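Local structure of pyrrolysyl-tRNA synthetase (Desulfitobacterium hafniense, 3DSQ) at residues F115-F119 with Y159-S163. The protein probably attaches pyrrolysine to its cognate tRNA in an ATP-dependent reaction, as a homodimeric class II aminoacyl-tRNA synthetase. Residues are numbered along the deposited sequence; the frame is centred on the assembly and turned at random.
Sequences FSQVF and YRKES. With NA (sodium ion), chain D.
One face of the Phe119 ring is covered by the aliphatic chain of Lys161, whose CG stands 3.4 Å from the ring centroid and only 10° off the ring normal, a well-centred CH-pi contact. At the edge, near the ring plane, Tyr159 CB meets Phe119 CD1 at 3.8 Å, and Leu121 of the second subunit also packs on this phenylalanine. Beyond CG the lysine bends at chi3 (-67°), which carries CE to 3.2 Å from Ser116 O and close to Val118 O as well. The two backbones are joined directly by one hydrogen bond, Lys161 N to Gln117 O, 2.9 Å long and nearly straight (167°). Within the class II synthetase core, this fastens the loop before strand 125-127 to the chain leaving strand 150-159 of the large mixed sheet. Were Phe119 replaced by an alanine, the methylenes of Lys161 would probably lose their aromatic platform and the lysine chain would be freer to turn. A water bridges the same backbones, accepting from Phe119 N and donating to Tyr159 O, each at 2.8 Å. Farther along, Ser163 OG binds the sodium ion at 3.0 Å, together with Gln164 and Gln167.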
loop_
_atom_site.group_PDB
_atom_site.type_symbol
_atom_site.label_atom_id
_atom_site.label_comp_id
_atom_site.label_asym_id
_atom_site.label_seq_id
_atom_site.Cartn_x
_atom_site.Cartn_y
_atom_site.Cartn_z
ATOM N N PHE B 115 -11.669 -7.378 18.555
ATOM C CA PHE B 115 -10.441 -7.131 19.301
ATOM C C PHE B 115 -9.535 -8.355 19.242
ATOM O O PHE B 115 -8.309 -8.245 19.320
ATOM C CB PHE B 115 -10.763 -6.802 20.764
ATOM C CG PHE B 115 -11.155 -5.369 20.996
ATOM C CD1 PHE B 115 -12.130 -4.760 20.212
ATOM C CD2 PHE B 115 -10.544 -4.623 22.000
ATOM C CE1 PHE B 115 -12.489 -3.428 20.421
ATOM C CE2 PHE B 115 -10.895 -3.295 22.216
ATOM C CZ PHE B 115 -11.870 -2.696 21.425
ATOM N N SER B 116 -10.149 -9.525 19.103
ATOM C CA SER B 116 -9.392 -10.763 19.032
ATOM C C SER B 116 -8.987 -11.074 17.593
ATOM O O SER B 116 -8.222 -12.004 17.342
ATOM C CB SER B 116 -10.219 -11.919 19.599
ATOM O OG SER B 116 -11.449 -12.059 18.912
ATOM N N GLN B 117 -9.491 -10.290 16.648
ATOM C CA GLN B 117 -9.164 -10.522 15.250
ATOM C C GLN B 117 -8.164 -9.547 14.658
ATOM O O GLN B 117 -7.861 -9.615 13.466
ATOM C CB GLN B 117 -10.439 -10.531 14.403
ATOM C CG GLN B 117 -11.203 -11.844 14.504
ATOM C CD GLN B 117 -12.355 -11.926 13.528
ATOM O OE1 GLN B 117 -12.208 -11.594 12.347
ATOM N NE2 GLN B 117 -13.509 -12.383 14.007
ATOM N N VAL B 118 -7.639 -8.646 15.481
ATOM C CA VAL B 118 -6.676 -7.677 14.988
ATOM C C VAL B 118 -5.274 -7.926 15.510
ATOM O O VAL B 118 -5.084 -8.507 16.587
ATOM C CB VAL B 118 -7.066 -6.227 15.373
ATOM C CG1 VAL B 118 -8.520 -5.954 15.000
ATOM C CG2 VAL B 118 -6.815 -5.991 16.849
ATOM N N PHE B 119 -4.290 -7.486 14.741
ATOM C CA PHE B 119 -2.909 -7.616 15.149
ATOM C C PHE B 119 -2.572 -6.408 16.016
ATOM O O PHE B 119 -2.489 -5.281 15.517
ATOM C CB PHE B 119 -1.972 -7.633 13.941
ATOM C CG PHE B 119 -2.073 -8.873 13.105
ATOM C CD1 PHE B 119 -2.783 -8.866 11.908
ATOM C CD2 PHE B 119 -1.424 -10.044 13.497
ATOM C CE1 PHE B 119 -2.845 -10.008 11.106
ATOM C CE2 PHE B 119 -1.479 -11.193 12.702
ATOM C CZ PHE B 119 -2.190 -11.174 11.503
ATOM N N TYR B 159 -5.518 -5.517 7.792
ATOM C CA TYR B 159 -5.014 -6.747 8.368
ATOM C C TYR B 159 -5.974 -7.410 9.350
ATOM O O TYR B 159 -6.588 -6.745 10.181
ATOM C CB TYR B 159 -3.716 -6.466 9.120
ATOM C CG TYR B 159 -2.674 -5.674 8.370
ATOM C CD1 TYR B 159 -2.833 -4.302 8.140
ATOM C CD2 TYR B 159 -1.497 -6.285 7.933
ATOM C CE1 TYR B 159 -1.840 -3.563 7.498
ATOM C CE2 TYR B 159 -0.502 -5.558 7.293
ATOM C CZ TYR B 159 -0.672 -4.202 7.081
ATOM O OH TYR B 159 0.350 -3.483 6.509
ATOM N N ARG B 160 -6.069 -8.729 9.262
ATOM C CA ARG B 160 -6.921 -9.510 10.157
ATOM C C ARG B 160 -6.231 -10.835 10.443
ATOM O O ARG B 160 -5.681 -11.460 9.535
ATOM C CB ARG B 160 -8.286 -9.769 9.518
ATOM C CG ARG B 160 -9.197 -8.554 9.466
ATOM C CD ARG B 160 -10.467 -8.855 8.675
ATOM N NE ARG B 160 -11.404 -7.732 8.661
ATOM C CZ ARG B 160 -12.171 -7.378 9.690
ATOM N NH1 ARG B 160 -12.115 -8.061 10.830
ATOM N NH2 ARG B 160 -12.995 -6.342 9.583
ATOM N N LYS B 161 -6.238 -11.252 11.708
ATOM C CA LYS B 161 -5.609 -12.515 12.092
ATOM C C LYS B 161 -6.431 -13.679 11.560
ATOM O O LYS B 161 -5.919 -14.783 11.377
ATOM C CB LYS B 161 -5.460 -12.604 13.614
ATOM C CG LYS B 161 -4.594 -11.495 14.188
ATOM C CD LYS B 161 -4.004 -11.849 15.550
ATOM C CE LYS B 161 -5.064 -11.953 16.634
ATOM N NZ LYS B 161 -4.441 -12.170 17.978
ATOM N N GLU B 162 -7.714 -13.429 11.323
ATOM C CA GLU B 162 -8.587 -14.440 10.755
ATOM C C GLU B 162 -9.814 -13.822 10.103
ATOM O O GLU B 162 -10.137 -12.662 10.342
ATOM C CB GLU B 162 -9.012 -15.473 11.795
ATOM C CG GLU B 162 -9.569 -16.722 11.116
ATOM C CD GLU B 162 -8.731 -17.133 9.897
ATOM O OE1 GLU B 162 -9.320 -17.466 8.841
ATOM O OE2 GLU B 162 -7.482 -17.120 9.997
ATOM N N SER B 163 -10.492 -14.598 9.266
ATOM C CA SER B 163 -11.672 -14.099 8.573
ATOM C C SER B 163 -12.640 -15.212 8.205
ATOM O O SER B 163 -12.427 -16.384 8.538
ATOM C CB SER B 163 -11.256 -13.374 7.292
ATOM O OG SER B 163 -10.628 -14.272 6.395
HETATM NA NA NA D . -11.482 -14.655 3.562
HETATM O O HOH W 1 -5.197 -6.111 12.514
#